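Local coordinates for phosphinothricin N-acetyltransferase (Brucella ovis, PDB 5DWM), which probably transfers an acetyl group from acetyl-CoA to an amine substrate, as a member of the GNAT family of N-acetyltransferases, at residues I20-I23 and T24-T28; Y79-R83 and P84-W88; I94-P98 and D99-Q103; L110-L113 and I114-S118. All coordinates share one frame; numbering follows the deposited sequence.

All four contacts are local and belong to one GNAT domain built on a mixed sheet. Contacts 1 and 3 adjoin, with centres about 12 Å apart: Ile26 CG2 packs 3.7 Å from Ile96 C, and the rings of Tyr27 and Tyr95 meet edge to face. Contact 3 contributes Ile94, Ile96, Gly102 and Gln103 to the acetyl-CoA site; no acetyl-CoA is bound to this chain in the model. Contact 4 lies on the following helix, where Leu110 CB sits 3.7 Å from Ile94 CD1, although the centres of contacts 3 and 4 are about 19 Å apart. Contact 2 is remote from the cofactor site, its centre about 30 Å from that of contact 3, and faces the second subunit.

Contact 1 of 4, residues I20-I23 and T24-T28; sequences IETI and TAIYT
Thr24 lays its side chain back over the preceding turn, where Thr24 OG1 donates a hydrogen bond to Ile20 O at 2.7 Å. The hydroxyl gets there because OG1 stands beside its own backbone nitrogen, opposite the carbonyl carbon (chi1 -57°). Ile20 O therefore holds two donors from one residue: Thr24 N at 2.9 Å and the hydroxyl, arriving from opposite faces of the carbonyl plane. The same arrangement recurs one turn on, where Thr28 OG1 donates to Thr24 O over 2.8 Å from above the carbonyl plane, while Thr28 N approaches from the other face. This is an alpha-helix, part of helix 20-33 of the GNAT domain, and its i to i+4 ladder continues through Ala25 N to Glu21 O, Ile26 N to Thr22 O and Tyr27 N to Ile23 O. The two threonines thus spend their hydroxyls on the helix backbone itself.

On another side of the helix, Thr22 and Ile26 make the apolar counterpart. The methyl CG2 of Thr22 lies 4.1 Å from CD1 of Ile26, at an oblique crossing, and CG1 of Ile26 sits 3.3 Å from Thr22 O. Ile23 and Ile26 are buried against Tyr74 of strand 70-79, and Ile23 also packs on Phe52 of helix 45-58. Tyr27 touches the earlier turn through CB, 3.5 Å from Ile23 O; its ring leads away from that turn, and its OH is hydrogen-bonded to Glu39 and Ser37.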
loop_
_atom_site.group_PDB
_atom_site.type_symbol
_atom_site.label_atom_id
_atom_site.label_comp_id
_atom_site.label_asym_id
_atom_site.label_seq_id
_atom_site.Cartn_x
_atom_site.Cartn_y
_atom_site.Cartn_z
ATOM N N ILE A 20 -18.792 3.999 -18.234
ATOM C CA ILE A 20 -17.334 4.132 -18.314
ATOM C C ILE A 20 -16.925 5.462 -18.935
ATOM O O ILE A 20 -15.913 6.064 -18.551
ATOM C CB ILE A 20 -16.718 2.931 -19.058
ATOM C CG1 ILE A 20 -16.522 1.758 -18.098
ATOM C CG2 ILE A 20 -15.388 3.305 -19.721
ATOM C CD1 ILE A 20 -15.456 2.004 -17.041
ATOM N N GLU A 21 -17.695 5.944 -19.914
ATOM C CA GLU A 21 -17.322 7.193 -20.576
ATOM C C GLU A 21 -17.297 8.360 -19.593
ATOM O O GLU A 21 -16.320 9.115 -19.536
ATOM C CB GLU A 21 -18.258 7.485 -21.748
ATOM C CG GLU A 21 -18.007 8.845 -22.364
ATOM C CD GLU A 21 -18.848 9.090 -23.585
ATOM O OE1 GLU A 21 -18.333 8.893 -24.706
ATOM O OE2 GLU A 21 -20.025 9.469 -23.424
ATOM N N THR A 22 -18.364 8.521 -18.804
ATOM C CA THR A 22 -18.406 9.619 -17.842
ATOM C C THR A 22 -17.411 9.407 -16.707
ATOM O O THR A 22 -16.757 10.359 -16.260
ATOM C CB THR A 22 -19.829 9.796 -17.311
ATOM O OG1 THR A 22 -20.714 10.041 -18.406
ATOM C CG2 THR A 22 -19.901 10.975 -16.353
ATOM N N ILE A 23 -17.281 8.168 -16.221
ATOM C CA ILE A 23 -16.304 7.888 -15.174
ATOM C C ILE A 23 -14.902 8.275 -15.627
ATOM O O ILE A 23 -14.136 8.891 -14.872
ATOM C CB ILE A 23 -16.396 6.413 -14.744
ATOM C CG1 ILE A 23 -17.606 6.222 -13.821
ATOM C CG2 ILE A 23 -15.101 5.970 -14.072
ATOM C CD1 ILE A 23 -18.018 4.802 -13.645
ATOM N N THR A 24 -14.552 7.926 -16.870
ATOM C CA THR A 24 -13.261 8.323 -17.426
ATOM C C THR A 24 -13.119 9.841 -17.488
ATOM O O THR A 24 -12.052 10.380 -17.182
ATOM C CB THR A 24 -13.081 7.687 -18.804
ATOM O OG1 THR A 24 -13.197 6.260 -18.681
ATOM C CG2 THR A 24 -11.711 8.031 -19.387
ATOM N N ALA A 25 -14.179 10.549 -17.884
ATOM C CA ALA A 25 -14.117 12.009 -17.907
ATOM C C ALA A 25 -13.910 12.594 -16.509
ATOM O O ALA A 25 -13.120 13.532 -16.328
ATOM C CB ALA A 25 -15.377 12.589 -18.561
ATOM N N ILE A 26 -14.604 12.051 -15.507
ATOM C CA ILE A 26 -14.444 12.524 -14.132
ATOM C C ILE A 26 -13.017 12.284 -13.656
ATOM O O ILE A 26 -12.365 13.173 -13.099
ATOM C CB ILE A 26 -15.466 11.835 -13.214
ATOM C CG1 ILE A 26 -16.881 12.306 -13.567
ATOM C CG2 ILE A 26 -15.156 12.106 -11.742
ATOM C CD1 ILE A 26 -17.980 11.561 -12.835
ATOM N N TYR A 27 -12.512 11.069 -13.866
ATOM C CA TYR A 27 -11.160 10.759 -13.411
ATOM C C TYR A 27 -10.117 11.575 -14.173
ATOM O O TYR A 27 -9.106 11.990 -13.585
ATOM C CB TYR A 27 -10.896 9.250 -13.512
ATOM C CG TYR A 27 -9.603 8.831 -12.843
ATOM C CD1 TYR A 27 -9.387 9.079 -11.492
ATOM C CD2 TYR A 27 -8.594 8.213 -13.567
ATOM C CE1 TYR A 27 -8.193 8.726 -10.877
ATOM C CE2 TYR A 27 -7.388 7.851 -12.958
ATOM C CZ TYR A 27 -7.207 8.118 -11.612
ATOM O OH TYR A 27 -6.041 7.770 -10.984
ATOM N N THR A 28 -10.348 11.826 -15.467
ATOM C CA THR A 28 -9.421 12.646 -16.244
ATOM C C THR A 28 -9.227 14.014 -15.598
ATOM O O THR A 28 -8.095 14.490 -15.447
ATOM C CB THR A 28 -9.925 12.778 -17.684
ATOM O OG1 THR A 28 -9.796 11.514 -18.348
ATOM C CG2 THR A 28 -9.142 13.855 -18.459
#

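Contact 2 of 4, residues Y79-R83 and P84-W88; sequences YFRVR and PAYRW
Tyr86 packs its ring against both Phe80 and Arg81. With Phe80 it forms an offset edge-to-face pair: the edge of Phe80 is turned toward the face of Tyr86, the planes stand at 73° and the centroids are 5.7 Å apart. Arg81 supplies a CH-pi contact, its CB lying 3.9 Å from the centroid of the Tyr86 ring and over the face. From there the arginine runs extended alongside the tyrosine, pointing the same way, with its guanidinium almost perpendicular to the ring.

One direct hydrogen bond joins the segments, Tyr86 N to Arg83 O at 2.9 Å, closing the short 3-10 turn that starts at Pro84. Three waters make the remaining polar links. Water 1 accepts from Tyr79 OH at 2.7 Å and donates to Arg87 O; water 2 joins Arg81 NH1 to Tyr86 OH; water 3 donates to Val82 O and accepts from Arg87 NH1. Tyr79 OH itself lies 3.2 Å above the guanidinium plane of Arg87, a contact over the face without a hydrogen bond. The bend in the arginine chain (chi3 65°) turns that group back across the tyrosine.

This connection between strands 70-79 and 89-96 faces the second subunit. Tyr86 meets the ring of Tyr38 of that subunit, while Arg87 NE bonds to Ser184 of the same chain. The CH-pi contact and water 2 probably hold Arg81 and Tyr86 side by side where they meet the second subunit, and the salt bridge to Glu91 of the second subunit would probably balance the positive charge of Arg81.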
loop_
_atom_site.group_PDB
_atom_site.type_symbol
_atom_site.label_atom_id
_atom_site.label_comp_id
_atom_site.label_asym_id
_atom_site.label_seq_id
_atom_site.Cartn_x
_atom_site.Cartn_y
_atom_site.Cartn_z
ATOM N N TYR A 79 -8.666 -4.269 -2.740
ATOM C CA TYR A 79 -7.715 -4.619 -1.695
ATOM C C TYR A 79 -6.681 -3.516 -1.512
ATOM O O TYR A 79 -6.264 -2.867 -2.478
ATOM C CB TYR A 79 -7.002 -5.939 -2.004
ATOM C CG TYR A 79 -7.895 -7.145 -1.876
ATOM C CD1 TYR A 79 -8.471 -7.479 -0.653
ATOM C CD2 TYR A 79 -8.162 -7.953 -2.974
ATOM C CE1 TYR A 79 -9.302 -8.580 -0.537
ATOM C CE2 TYR A 79 -8.988 -9.047 -2.872
ATOM C CZ TYR A 79 -9.554 -9.360 -1.653
ATOM O OH TYR A 79 -10.368 -10.457 -1.559
ATOM N N PHE A 80 -6.272 -3.307 -0.257
ATOM C CA PHE A 80 -5.057 -2.540 0.011
ATOM C C PHE A 80 -3.836 -3.291 -0.502
ATOM O O PHE A 80 -3.052 -2.762 -1.305
ATOM C CB PHE A 80 -4.940 -2.262 1.515
ATOM C CG PHE A 80 -3.598 -1.741 1.937
ATOM C CD1 PHE A 80 -3.171 -0.486 1.553
ATOM C CD2 PHE A 80 -2.751 -2.522 2.720
ATOM C CE1 PHE A 80 -1.916 -0.011 1.942
ATOM C CE2 PHE A 80 -1.503 -2.063 3.111
ATOM C CZ PHE A 80 -1.084 -0.804 2.722
ATOM N N ARG A 81 -3.674 -4.535 -0.052
ATOM C CA ARG A 81 -2.681 -5.478 -0.543
ATOM C C ARG A 81 -3.326 -6.860 -0.589
ATOM O O ARG A 81 -4.319 -7.120 0.095
ATOM C CB ARG A 81 -1.434 -5.459 0.349
ATOM C CG ARG A 81 -0.669 -4.168 0.164
ATOM C CD ARG A 81 0.657 -4.117 0.878
ATOM N NE ARG A 81 1.420 -2.993 0.351
ATOM C CZ ARG A 81 2.681 -2.722 0.663
ATOM N NH1 ARG A 81 3.327 -3.491 1.527
ATOM N NH2 ARG A 81 3.287 -1.675 0.117
ATOM N N VAL A 82 -2.760 -7.755 -1.406
ATOM C CA VAL A 82 -3.474 -8.975 -1.788
ATOM C C VAL A 82 -3.082 -10.226 -1.002
ATOM O O VAL A 82 -3.749 -11.262 -1.149
ATOM C CB VAL A 82 -3.403 -9.245 -3.304
ATOM C CG1 VAL A 82 -4.007 -8.064 -4.087
ATOM C CG2 VAL A 82 -1.968 -9.523 -3.714
ATOM N N ARG A 83 -2.047 -10.179 -0.174
ATOM C CA ARG A 83 -1.633 -11.376 0.548
ATOM C C ARG A 83 -2.740 -11.820 1.513
ATOM O O ARG A 83 -3.498 -10.990 2.023
ATOM C CB ARG A 83 -0.326 -11.136 1.309
ATOM C CG ARG A 83 0.874 -10.745 0.431
ATOM C CD ARG A 83 1.057 -11.670 -0.774
ATOM N NE ARG A 83 2.275 -11.345 -1.520
ATOM C CZ ARG A 83 2.563 -11.803 -2.737
ATOM N NH1 ARG A 83 1.726 -12.614 -3.365
ATOM N NH2 ARG A 83 3.691 -11.443 -3.331
ATOM N N PRO A 84 -2.847 -13.130 1.784
ATOM C CA PRO A 84 -4.051 -13.655 2.463
ATOM C C PRO A 84 -4.385 -13.062 3.827
ATOM O O PRO A 84 -5.574 -12.925 4.139
ATOM C CB PRO A 84 -3.791 -15.167 2.516
ATOM C CG PRO A 84 -2.959 -15.415 1.320
ATOM C CD PRO A 84 -2.042 -14.222 1.205
ATOM N N ALA A 85 -3.400 -12.720 4.662
ATOM C CA ALA A 85 -3.745 -12.156 5.966
ATOM C C ALA A 85 -4.468 -10.818 5.847
ATOM O O ALA A 85 -5.158 -10.421 6.790
ATOM C CB ALA A 85 -2.503 -12.020 6.853
ATOM N N TYR A 86 -4.338 -10.123 4.710
ATOM C CA TYR A 86 -4.985 -8.834 4.463
ATOM C C TYR A 86 -6.432 -8.957 3.977
ATOM O O TYR A 86 -7.049 -7.928 3.675
ATOM C CB TYR A 86 -4.230 -8.068 3.371
ATOM C CG TYR A 86 -2.928 -7.383 3.749
ATOM C CD1 TYR A 86 -2.906 -6.327 4.657
ATOM C CD2 TYR A 86 -1.727 -7.739 3.136
ATOM C CE1 TYR A 86 -1.721 -5.663 4.964
ATOM C CE2 TYR A 86 -0.538 -7.080 3.439
ATOM C CZ TYR A 86 -0.539 -6.042 4.353
ATOM O OH TYR A 86 0.648 -5.381 4.637
ATOM N N ARG A 87 -6.988 -10.168 3.864
ATOM C CA ARG A 87 -8.252 -10.346 3.142
ATOM C C ARG A 87 -9.470 -9.755 3.844
ATOM O O ARG A 87 -10.542 -9.738 3.234
ATOM C CB ARG A 87 -8.497 -11.822 2.781
ATOM C CG ARG A 87 -7.671 -12.308 1.597
ATOM C CD ARG A 87 -7.950 -13.770 1.253
ATOM N NE ARG A 87 -9.321 -14.004 0.796
ATOM C CZ ARG A 87 -9.725 -13.870 -0.465
ATOM N NH1 ARG A 87 -8.864 -13.487 -1.405
ATOM N NH2 ARG A 87 -10.990 -14.108 -0.786
ATOM N N TRP A 88 -9.350 -9.289 5.089
ATOM C CA TRP A 88 -10.439 -8.594 5.764
ATOM C C TRP A 88 -10.292 -7.076 5.707
ATOM O O TRP A 88 -11.057 -6.364 6.363
ATOM C CB TRP A 88 -10.575 -9.082 7.211
ATOM C CG TRP A 88 -10.978 -10.534 7.333
ATOM C CD1 TRP A 88 -12.246 -11.024 7.481
ATOM C CD2 TRP A 88 -10.108 -11.676 7.326
ATOM N NE1 TRP A 88 -12.218 -12.397 7.569
ATOM C CE2 TRP A 88 -10.919 -12.822 7.469
ATOM C CE3 TRP A 88 -8.721 -11.840 7.204
ATOM C CZ2 TRP A 88 -10.389 -14.114 7.503
ATOM C CZ3 TRP A 88 -8.195 -13.129 7.233
ATOM C CH2 TRP A 88 -9.029 -14.247 7.380
HETATM O O HOH W 1 -11.350 -10.881 0.882
HETATM O O HOH W 2 2.759 -5.684 3.220
HETATM O O HOH W 3 -6.614 -11.680 -1.592
#

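Contact 3 of 4, residues I94-P98 and D99-Q103; sequences IYIAP and DAKGQ
The chain leaves the end of strand 89-96 through a 3-10 turn closed by Ala100 N to Ala97 O at 2.9 Å, the donor standing well above the carbonyl plane, and a type II beta turn from Ala100 to Gln103 follows; Lys101 N adds a weak bond to Pro98 O. Ile96 meets the turn with its CG2 branch, which lies 4.0 Å from Ala100 CB. Lys101 folds back over the end of the strand: its extended chain brings CE to 3.5 Å from Ile96 O, and its CG lies 3.6 Å from Ala97 O. Asp99 turns OD1 back to 3.6 Å from the methyl CB of Ala97, with CG wedged between the backbone nitrogen and the carbonyl carbon (chi1 56°). Its other oxygen, OD2, forms a salt bridge with Arg70. Gly102, at positive phi, occupies the third position of the beta turn. Ile94 and Ile96 on the strand, and Gly102 and Gln103 in the loop, belong to the acetyl-CoA site; the loop is consistent with the GNAT pyrophosphate-binding loop. Ile96 packs on Ile105 and Leu109 of helix 105-119, Ala97 on Ile26 of helix 20-33, and Ala100 on Leu72 of strand 70-79.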
loop_
_atom_site.group_PDB
_atom_site.type_symbol
_atom_site.label_atom_id
_atom_site.label_comp_id
_atom_site.label_asym_id
_atom_site.label_seq_id
_atom_site.Cartn_x
_atom_site.Cartn_y
_atom_site.Cartn_z
ATOM N N ILE A 94 -12.958 7.268 -4.187
ATOM C CA ILE A 94 -14.121 8.101 -4.483
ATOM C C ILE A 94 -13.658 9.278 -5.325
ATOM O O ILE A 94 -12.698 9.964 -4.955
ATOM C CB ILE A 94 -14.786 8.660 -3.208
ATOM C CG1 ILE A 94 -15.080 7.567 -2.179
ATOM C CG2 ILE A 94 -16.077 9.392 -3.566
ATOM C CD1 ILE A 94 -15.574 8.116 -0.863
ATOM N N TYR A 95 -14.366 9.545 -6.423
ATOM C CA TYR A 95 -14.101 10.709 -7.258
ATOM C C TYR A 95 -15.410 11.359 -7.669
ATOM O O TYR A 95 -16.369 10.667 -8.023
ATOM C CB TYR A 95 -13.297 10.339 -8.510
ATOM C CG TYR A 95 -11.849 10.065 -8.182
ATOM C CD1 TYR A 95 -10.941 11.108 -8.059
ATOM C CD2 TYR A 95 -11.394 8.772 -7.970
ATOM C CE1 TYR A 95 -9.614 10.871 -7.755
ATOM C CE2 TYR A 95 -10.060 8.523 -7.660
ATOM C CZ TYR A 95 -9.176 9.578 -7.554
ATOM O OH TYR A 95 -7.853 9.343 -7.247
ATOM N N ILE A 96 -15.429 12.690 -7.646
ATOM C CA ILE A 96 -16.623 13.473 -7.923
ATOM C C ILE A 96 -16.350 14.385 -9.115
ATOM O O ILE A 96 -15.238 14.908 -9.267
ATOM C CB ILE A 96 -17.029 14.297 -6.681
ATOM C CG1 ILE A 96 -17.164 13.395 -5.445
ATOM C CG2 ILE A 96 -18.321 15.052 -6.928
ATOM C CD1 ILE A 96 -18.286 12.382 -5.516
ATOM N N ALA A 97 -17.362 14.561 -9.965
ATOM C CA ALA A 97 -17.251 15.506 -11.075
ATOM C C ALA A 97 -16.989 16.913 -10.539
ATOM O O ALA A 97 -17.549 17.296 -9.504
ATOM C CB ALA A 97 -18.536 15.511 -11.909
ATOM N N PRO A 98 -16.154 17.709 -11.215
ATOM C CA PRO A 98 -15.837 19.045 -10.683
ATOM C C PRO A 98 -17.056 19.909 -10.438
ATOM O O PRO A 98 -17.122 20.609 -9.420
ATOM C CB PRO A 98 -14.925 19.642 -11.765
ATOM C CG PRO A 98 -14.298 18.460 -12.410
ATOM C CD PRO A 98 -15.371 17.401 -12.424
ATOM N N ASP A 99 -18.038 19.869 -11.329
ATOM C CA ASP A 99 -19.209 20.718 -11.151
ATOM C C ASP A 99 -20.216 20.153 -10.158
ATOM O O ASP A 99 -21.259 20.774 -9.937
ATOM C CB ASP A 99 -19.868 21.013 -12.499
ATOM C CG ASP A 99 -20.239 19.761 -13.259
ATOM O OD1 ASP A 99 -19.606 18.705 -13.037
ATOM O OD2 ASP A 99 -21.166 19.839 -14.094
ATOM N N ALA A 100 -19.927 19.005 -9.547
ATOM C CA ALA A 100 -20.810 18.408 -8.556
ATOM C C ALA A 100 -20.228 18.447 -7.150
ATOM O O ALA A 100 -20.810 17.868 -6.230
ATOM C CB ALA A 100 -21.169 16.971 -8.950
ATOM N N LYS A 101 -19.095 19.114 -6.958
ATOM C CA LYS A 101 -18.463 19.120 -5.648
ATOM C C LYS A 101 -19.201 20.056 -4.693
ATOM O O LYS A 101 -19.851 21.022 -5.104
ATOM C CB LYS A 101 -16.981 19.478 -5.767
ATOM C CG LYS A 101 -16.166 18.341 -6.392
ATOM C CD LYS A 101 -14.734 18.735 -6.694
ATOM C CE LYS A 101 -13.968 17.556 -7.291
ATOM N NZ LYS A 101 -12.576 17.927 -7.655
ATOM N N GLY A 102 -19.121 19.737 -3.404
ATOM C CA GLY A 102 -19.814 20.509 -2.394
ATOM C C GLY A 102 -21.296 20.239 -2.291
ATOM O O GLY A 102 -22.005 21.006 -1.632
ATOM N N GLN A 103 -21.789 19.165 -2.906
ATOM C CA GLN A 103 -23.213 18.863 -2.929
ATOM C C GLN A 103 -23.562 17.615 -2.131
ATOM O O GLN A 103 -24.683 17.105 -2.252
ATOM C CB GLN A 103 -23.701 18.739 -4.372
ATOM C CG GLN A 103 -23.531 20.016 -5.179
ATOM C CD GLN A 103 -24.006 19.871 -6.612
ATOM O OE1 GLN A 103 -24.826 19.003 -6.927
ATOM N NE2 GLN A 103 -23.489 20.717 -7.489
#

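Contact 4 of 4, residues L110-L113 and I114-S118; sequences LREL and IARIS
Leu110 and Ile114 form the nearer of two apolar contacts one turn apart, with Leu110 CG 4.0 Å from Ile114 CD1 and Leu110 CD1 4.1 Å from Ile114 CG1. Ile114 places CG1 beside its backbone nitrogen (chi1 -68°), which turns that branch back along the helix until it lies 3.1 Å from Leu110 O. The second pair, Leu113 CG and Ile117 CG1, is looser at 4.5 Å.

Backbone hydrogen bonds run i to i+4 throughout, from Ile114 N to Leu110 O at 2.8 Å and on to Ile117 N with Leu113 O at 2.9 Å. The helix, 105-119, is the crossover of a beta-alpha-beta unit between the parallel strands 89-96 and 124-129. Leu110 and Leu113 are buried against Asp92 of the first strand, and Leu110 also touches Leu141 of helix 136-144.

Among the polar side chains, Glu112 and Arg116 meet without a salt bridge in the conformer given for Arg116. Glu112 bends at chi2 (61°), and its OE1 comes 3.8 Å from Arg116 CG, touching the aliphatic part of the arginine, while OE1 and NH1 of Arg116 remain 5.1 Å apart. In this conformer Arg116 NH1 instead pairs with Asp14, and its side chain packs on Leu63 of strand 62-67.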
loop_
_atom_site.group_PDB
_atom_site.type_symbol
_atom_site.label_atom_id
_atom_site.label_comp_id
_atom_site.label_asym_id
_atom_site.label_seq_id
_atom_site.Cartn_x
_atom_site.Cartn_y
_atom_site.Cartn_z
ATOM N N LEU A 110 -20.108 7.185 -0.199
ATOM C CA LEU A 110 -19.312 6.472 0.795
ATOM C C LEU A 110 -20.204 5.752 1.798
ATOM O O LEU A 110 -19.894 4.628 2.208
ATOM C CB LEU A 110 -18.338 7.428 1.487
ATOM C CG LEU A 110 -17.356 6.854 2.509
ATOM C CD1 LEU A 110 -16.568 5.671 1.934
ATOM C CD2 LEU A 110 -16.409 7.947 2.995
ATOM N N ARG A 111 -21.329 6.366 2.181
ATOM C CA ARG A 111 -22.258 5.668 3.061
ATOM C C ARG A 111 -22.706 4.348 2.445
ATOM O O ARG A 111 -22.720 3.309 3.120
ATOM C CB ARG A 111 -23.457 6.557 3.393
ATOM C CG ARG A 111 -24.507 5.835 4.210
ATOM C CD ARG A 111 -25.452 6.799 4.904
ATOM N NE ARG A 111 -24.752 7.634 5.873
ATOM C CZ ARG A 111 -24.638 8.954 5.779
ATOM N NH1 ARG A 111 -25.192 9.598 4.759
ATOM N NH2 ARG A 111 -23.980 9.632 6.712
ATOM N N GLU A 112 -23.052 4.358 1.155
ATOM C CA GLU A 112 -23.513 3.124 0.526
ATOM C C GLU A 112 -22.363 2.141 0.327
ATOM O O GLU A 112 -22.545 0.926 0.484
ATOM C CB GLU A 112 -24.247 3.428 -0.782
ATOM C CG GLU A 112 -24.844 2.207 -1.483
ATOM C CD GLU A 112 -25.881 1.469 -0.648
ATOM O OE1 GLU A 112 -26.100 0.261 -0.899
ATOM O OE2 GLU A 112 -26.474 2.092 0.258
ATOM N N LEU A 113 -21.163 2.646 0.004
ATOM C CA LEU A 113 -20.007 1.765 -0.129
ATOM C C LEU A 113 -19.698 1.066 1.191
ATOM O O LEU A 113 -19.422 -0.141 1.213
ATOM C CB LEU A 113 -18.797 2.560 -0.613
ATOM C CG LEU A 113 -17.609 1.707 -1.048
ATOM C CD1 LEU A 113 -17.886 1.029 -2.375
ATOM C CD2 LEU A 113 -16.347 2.545 -1.139
ATOM N N ILE A 114 -19.752 1.813 2.304
ATOM C CA ILE A 114 -19.568 1.219 3.627
ATOM C C ILE A 114 -20.576 0.102 3.853
ATOM O O ILE A 114 -20.228 -0.979 4.349
ATOM C CB ILE A 114 -19.660 2.301 4.723
ATOM C CG1 ILE A 114 -18.469 3.262 4.650
ATOM C CG2 ILE A 114 -19.777 1.669 6.110
ATOM C CD1 ILE A 114 -18.650 4.507 5.516
ATOM N N ALA A 115 -21.842 0.344 3.497
ATOM C CA ALA A 115 -22.869 -0.686 3.654
ATOM C C ALA A 115 -22.549 -1.933 2.832
ATOM O O ALA A 115 -22.673 -3.057 3.329
ATOM C CB ALA A 115 -24.255 -0.134 3.295
ATOM N N ARG A 116 -22.131 -1.757 1.574
ATOM C CA ARG A 116 -21.859 -2.913 0.728
ATOM C C ARG A 116 -20.633 -3.680 1.214
ATOM O O ARG A 116 -20.636 -4.918 1.232
ATOM C CB ARG A 116 -21.703 -2.469 -0.728
ATOM C CG ARG A 116 -22.980 -1.893 -1.354
ATOM C CD ARG A 116 -23.984 -2.988 -1.673
ATOM N NE ARG A 116 -23.447 -3.952 -2.628
ATOM C CZ ARG A 116 -23.521 -3.824 -3.949
ATOM N NH1 ARG A 116 -24.125 -2.771 -4.481
ATOM N NH2 ARG A 116 -22.999 -4.753 -4.736
ATOM N N ILE A 117 -19.575 -2.967 1.611
ATOM C CA ILE A 117 -18.364 -3.619 2.102
ATOM C C ILE A 117 -18.625 -4.339 3.418
ATOM O O ILE A 117 -18.095 -5.435 3.663
ATOM C CB ILE A 117 -17.233 -2.582 2.217
ATOM C CG1 ILE A 117 -16.702 -2.266 0.823
ATOM C CG2 ILE A 117 -16.108 -3.099 3.122
ATOM C CD1 ILE A 117 -16.128 -3.491 0.125
ATOM N N SER A 118 -19.432 -3.729 4.294
ATOM C CA SER A 118 -19.794 -4.386 5.542
ATOM C C SER A 118 -20.559 -5.673 5.272
ATOM O O SER A 118 -20.301 -6.705 5.908
ATOM C CB SER A 118 -20.615 -3.428 6.406
ATOM O OG SER A 118 -20.860 -3.963 7.694
#